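Local coordinates for protein PROBABLE CHAIN-FATTY-ACID-CoA LIGASE FADD13 (Mycobacterium tuberculosis, PDB 3T5C) that is an AMP-binding enzyme of the ANL superfamily, represented here by its large N-terminal domain, at residues A79-I84 with N158-Y163; G173-H178 with L359-N364. All coordinates share one frame; numbering follows the deposited sequence.

The two contacts lie on either edge of one hairpin, strands 158-164 and 172-177, their centres about 8 Å apart. Interaction 1 sets edge strand 80-83 of a parallel sheet beside strand 158-164; interaction 2 adds the short strand 361-362 to the far side of strand 172-177. The two middle strands are antiparallel neighbours: Leu-159 N lies 2.7 Å from His-176 O, and Phe-160 O lies 2.7 Å from His-176 N, both probable hydrogen bonds. Lys-360 NZ, hydrogen-bonded mainly to Asp-156 O, also makes a weak hydrogen bond with Asn-158 OD1. The loop joining the middle strands carries the Ser/Thr/Gly-rich signature of AMP-binding enzymes; its centre, residues 166-169, is not modelled.

Interaction 1. Residues A79-I84 with N158-Y163; sequences AVAVPI and NLFIMY
Ala-81 of strand 80-83 and Phe-160 of strand 158-163 form a single parallel bridge, the segment axes only 18° apart. It joins the edge of a four-stranded parallel sheet to a three-stranded antiparallel one inside the N-terminal domain. Ala-81 supplies both backbone bonds: its N donates to Leu-159 O (3.0 Å), reaching it 26° off the carbonyl plane, and its O accepts from Ile-161 N (3.2 Å) on a straighter path. Leu-159 and Phe-160 together form a classic beta bulge opposite His-176 of strand 172-177.

Side chains pack on both sides of the bridge. On one, Val-80 divides its methyls: CG1, anti to the backbone N (chi1 -179°), meets Ile-161 CG1 at 3.6 Å, while CG2 touches Asn-158 CB at 3.7 Å. Val-82 lies alongside Ile-161 and points the same way, its CG2 against Ile-161 CB, and its CG1 comes to the edge of the Tyr-163 ring. Ile-96 of helix 90-100 covers Val-82 and Tyr-163, and Tyr-163 OH is hydrogen-bonded to Asp-99 of that helix.

On the other side, Phe-160 is the large group. Its CD2 lies 3.8 Å from Ala-81 CB and 4.1 Å from Pro-83 CG, the proline ring crossing the phenylalanine side chain at about a right angle. Leu-159 CD2 sits over one ring face toward the rim, and Leu-212 of helix 209-221 packs on both Pro-83 and Phe-160. Beyond the bridge a water takes over from direct bonding, donating to Pro-83 O at 2.7 Å and accepting from Tyr-163 N at 2.6 Å.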
# COMPACT_ATOMS: atom_id res chain seq x y z
N ALA A 79 9.26 10.90 -10.36
CA ALA A 79 7.94 11.52 -10.34
C ALA A 79 7.22 11.08 -9.08
O ALA A 79 7.68 10.20 -8.35
CB ALA A 79 7.15 11.13 -11.58
N VAL A 80 6.07 11.70 -8.83
CA VAL A 80 5.28 11.42 -7.63
C VAL A 80 3.88 10.93 -7.97
O VAL A 80 3.07 11.65 -8.57
CB VAL A 80 5.17 12.69 -6.77
CG1 VAL A 80 4.37 12.41 -5.51
CG2 VAL A 80 6.55 13.20 -6.43
N ALA A 81 3.58 9.69 -7.60
CA ALA A 81 2.27 9.13 -7.87
C ALA A 81 1.29 9.58 -6.80
O ALA A 81 1.66 9.69 -5.63
CB ALA A 81 2.34 7.61 -7.90
N VAL A 82 0.06 9.85 -7.21
CA VAL A 82 -1.00 10.27 -6.31
C VAL A 82 -2.15 9.27 -6.48
O VAL A 82 -3.05 9.47 -7.30
CB VAL A 82 -1.49 11.71 -6.66
CG1 VAL A 82 -2.67 12.12 -5.78
CG2 VAL A 82 -0.33 12.69 -6.48
N PRO A 83 -2.11 8.14 -5.74
CA PRO A 83 -3.15 7.12 -5.84
C PRO A 83 -4.46 7.66 -5.27
O PRO A 83 -4.50 8.11 -4.13
CB PRO A 83 -2.60 5.97 -4.99
CG PRO A 83 -1.13 6.23 -4.92
CD PRO A 83 -1.06 7.72 -4.79
N ILE A 84 -5.52 7.61 -6.06
CA ILE A 84 -6.80 8.12 -5.60
C ILE A 84 -7.89 7.06 -5.47
O ILE A 84 -8.03 6.19 -6.34
CB ILE A 84 -7.31 9.26 -6.53
CG1 ILE A 84 -6.25 10.37 -6.63
CG2 ILE A 84 -8.63 9.81 -6.01
CD1 ILE A 84 -6.58 11.46 -7.61
N ASN A 158 10.50 12.85 -3.02
CA ASN A 158 9.10 12.49 -2.86
C ASN A 158 8.79 11.36 -3.84
O ASN A 158 9.31 11.35 -4.96
CB ASN A 158 8.16 13.67 -3.15
CG ASN A 158 8.37 14.84 -2.20
OD1 ASN A 158 8.89 14.69 -1.09
ND2 ASN A 158 7.94 16.02 -2.63
N LEU A 159 7.93 10.45 -3.41
CA LEU A 159 7.54 9.31 -4.23
C LEU A 159 6.03 9.20 -4.31
O LEU A 159 5.48 8.94 -5.38
CB LEU A 159 8.11 8.02 -3.64
CG LEU A 159 8.37 6.80 -4.56
CD1 LEU A 159 8.42 5.56 -3.70
CD2 LEU A 159 7.30 6.66 -5.61
N PHE A 160 5.36 9.37 -3.17
CA PHE A 160 3.90 9.26 -3.08
C PHE A 160 3.26 10.35 -2.23
O PHE A 160 3.83 10.81 -1.25
CB PHE A 160 3.47 7.94 -2.42
CG PHE A 160 3.71 6.70 -3.23
CD1 PHE A 160 4.69 5.78 -2.84
CD2 PHE A 160 2.92 6.40 -4.34
CE1 PHE A 160 4.88 4.57 -3.55
CE2 PHE A 160 3.10 5.20 -5.06
CZ PHE A 160 4.08 4.29 -4.66
N ILE A 161 2.04 10.72 -2.61
CA ILE A 161 1.24 11.66 -1.84
C ILE A 161 -0.07 10.89 -1.68
O ILE A 161 -0.81 10.69 -2.64
CB ILE A 161 0.95 13.00 -2.56
CG1 ILE A 161 2.27 13.72 -2.90
CG2 ILE A 161 0.07 13.88 -1.66
CD1 ILE A 161 2.07 15.06 -3.57
N MET A 162 -0.33 10.42 -0.46
CA MET A 162 -1.53 9.64 -0.18
C MET A 162 -2.44 10.46 0.72
O MET A 162 -2.06 10.80 1.84
CB MET A 162 -1.12 8.33 0.49
CG MET A 162 -0.03 7.54 -0.27
SD MET A 162 0.77 6.22 0.74
CE MET A 162 2.51 6.26 0.17
N TYR A 163 -3.63 10.79 0.23
CA TYR A 163 -4.57 11.59 1.01
C TYR A 163 -5.32 10.76 2.03
O TYR A 163 -5.73 9.63 1.77
CB TYR A 163 -5.55 12.33 0.09
CG TYR A 163 -4.90 13.51 -0.58
CD1 TYR A 163 -4.09 13.34 -1.70
CD2 TYR A 163 -5.03 14.80 -0.04
CE1 TYR A 163 -3.41 14.41 -2.27
CE2 TYR A 163 -4.35 15.88 -0.60
CZ TYR A 163 -3.54 15.68 -1.71
OH TYR A 163 -2.84 16.72 -2.25
O HOH W 1 -4.09 10.02 -2.26

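Interaction 2. Residues G173-H178 with L359-N364; sequences GVVHTH and LKEYWN
Gly-173 O receives Trp-363 N at 2.7 Å, in the carbonyl plane, and also a CA-H contact from Tyr-362 CA at 3.1 Å. A water extends this end of the ladder, accepting from Gly-173 N and donating to Trp-363 O. Two further bonds approach their acceptors more nearly in line with the C=O: Val-175 N donates to Glu-361 O (3.0 Å), and Val-175 O accepts from Lys-360 N (3.0 Å, N-H...O angle 163°).

Val-174 and Tyr-362 form a non-hydrogen-bonded antiparallel pair whose side chains lie side by side, with Val-174 CG2 obliquely placed 4.1 Å from Tyr-362 CE1. The other methyl, CG1, meets Leu-359 CB at 3.6 Å, the two side chains crossing at about a right angle. Leu-359 then bridges two rings: its CD2 sits over the centre of one face of Tyr-362, and its CB lies over the rim of a His-176 face. Both rings are held by polar bonds outside the pair, Tyr-362 OH to Glu-305 and His-176 ND1 to Ser-180.

Val-175 points to the opposite side of the sheet, where its CG1 touches Trp-363 CB at 3.8 Å and reaches the edge of the indole at CE3. With CG anti to the backbone N (chi1 -176°), the rest of the indole runs on away from the strand to pack on Ile-161. Farther along, Thr-177 CG2 meets Lys-360 CE at 3.8 Å, and Thr-177 is the N-cap of helix 178-191. The arrangement is a short, weakly bonded edge strand added to the hairpin that bears the signature loop of the AMP-binding family.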
# COMPACT_ATOMS: atom_id res chain seq x y z
N GLY A 173 -2.57 15.62 2.31
CA GLY A 173 -1.80 14.72 1.47
C GLY A 173 -0.59 14.24 2.23
O GLY A 173 0.24 15.06 2.64
N VAL A 174 -0.48 12.93 2.44
CA VAL A 174 0.68 12.38 3.15
C VAL A 174 1.80 12.12 2.15
O VAL A 174 1.67 11.29 1.24
CB VAL A 174 0.31 11.04 3.87
CG1 VAL A 174 1.54 10.43 4.53
CG2 VAL A 174 -0.78 11.30 4.90
N VAL A 175 2.92 12.83 2.30
CA VAL A 175 4.01 12.64 1.36
C VAL A 175 5.05 11.65 1.85
O VAL A 175 5.61 11.80 2.93
CB VAL A 175 4.73 13.98 0.97
CG1 VAL A 175 3.71 15.10 0.77
CG2 VAL A 175 5.75 14.36 2.00
N HIS A 176 5.28 10.62 1.04
CA HIS A 176 6.26 9.59 1.34
C HIS A 176 7.40 9.62 0.32
O HIS A 176 7.22 10.01 -0.84
CB HIS A 176 5.60 8.21 1.36
CG HIS A 176 5.04 7.85 2.70
ND1 HIS A 176 5.84 7.65 3.81
CD2 HIS A 176 3.77 7.67 3.12
CE1 HIS A 176 5.08 7.37 4.85
NE2 HIS A 176 3.82 7.38 4.46
N THR A 177 8.57 9.20 0.77
CA THR A 177 9.76 9.21 -0.06
C THR A 177 10.22 7.79 -0.42
O THR A 177 9.66 6.80 0.05
CB THR A 177 10.88 9.92 0.69
OG1 THR A 177 11.22 9.14 1.86
CG2 THR A 177 10.42 11.32 1.14
N HIS A 178 11.24 7.71 -1.26
CA HIS A 178 11.78 6.41 -1.65
C HIS A 178 12.29 5.76 -0.36
O HIS A 178 12.07 4.57 -0.12
CB HIS A 178 12.91 6.59 -2.67
CG HIS A 178 12.43 6.99 -4.03
ND1 HIS A 178 12.26 6.08 -5.05
CD2 HIS A 178 12.02 8.18 -4.52
CE1 HIS A 178 11.76 6.70 -6.11
NE2 HIS A 178 11.61 7.97 -5.81
N LEU A 359 6.16 9.69 7.29
CA LEU A 359 6.02 10.65 6.22
C LEU A 359 7.05 11.76 6.36
O LEU A 359 7.59 11.99 7.44
CB LEU A 359 4.62 11.29 6.24
CG LEU A 359 3.96 11.77 7.55
CD1 LEU A 359 4.93 11.83 8.71
CD2 LEU A 359 3.31 13.12 7.30
N LYS A 360 7.35 12.44 5.26
CA LYS A 360 8.28 13.54 5.33
C LYS A 360 7.51 14.78 5.80
O LYS A 360 8.01 15.55 6.61
CB LYS A 360 8.92 13.82 3.96
CG LYS A 360 9.67 15.15 3.92
CD LYS A 360 10.71 15.20 2.81
CE LYS A 360 10.07 15.07 1.45
NZ LYS A 360 11.07 15.19 0.36
N GLU A 361 6.28 14.93 5.32
CA GLU A 361 5.45 16.08 5.65
C GLU A 361 4.07 15.91 5.03
O GLU A 361 3.85 15.01 4.21
CB GLU A 361 6.08 17.33 5.03
CG GLU A 361 6.21 17.15 3.51
CD GLU A 361 6.92 18.29 2.80
OE1 GLU A 361 7.97 18.75 3.30
OE2 GLU A 361 6.43 18.71 1.72
N TYR A 362 3.13 16.78 5.41
CA TYR A 362 1.81 16.75 4.77
C TYR A 362 2.03 17.72 3.61
O TYR A 362 2.78 18.68 3.74
CB TYR A 362 0.73 17.30 5.70
CG TYR A 362 0.35 16.38 6.84
CD1 TYR A 362 -0.34 15.19 6.60
CD2 TYR A 362 0.71 16.68 8.15
CE1 TYR A 362 -0.66 14.33 7.65
CE2 TYR A 362 0.39 15.83 9.20
CZ TYR A 362 -0.30 14.66 8.95
OH TYR A 362 -0.61 13.82 9.99
N TRP A 363 1.40 17.46 2.47
CA TRP A 363 1.59 18.32 1.32
C TRP A 363 0.98 19.72 1.46
O TRP A 363 -0.23 19.87 1.64
CB TRP A 363 1.02 17.63 0.07
CG TRP A 363 1.24 18.39 -1.21
CD1 TRP A 363 0.34 19.18 -1.87
CD2 TRP A 363 2.45 18.44 -1.98
NE1 TRP A 363 0.91 19.71 -3.00
CE2 TRP A 363 2.20 19.27 -3.09
CE3 TRP A 363 3.72 17.85 -1.83
CZ2 TRP A 363 3.18 19.54 -4.05
CZ3 TRP A 363 4.68 18.12 -2.79
CH2 TRP A 363 4.41 18.95 -3.89
N ASN A 364 1.85 20.73 1.41
CA ASN A 364 1.41 22.12 1.50
C ASN A 364 0.51 22.39 2.72
O ASN A 364 -0.55 23.00 2.59
CB ASN A 364 0.70 22.48 0.20
CG ASN A 364 0.32 23.95 0.10
OD1 ASN A 364 1.05 24.82 0.56
ND2 ASN A 364 -0.82 24.22 -0.51
O HOH W 2 -2.42 18.18 1.07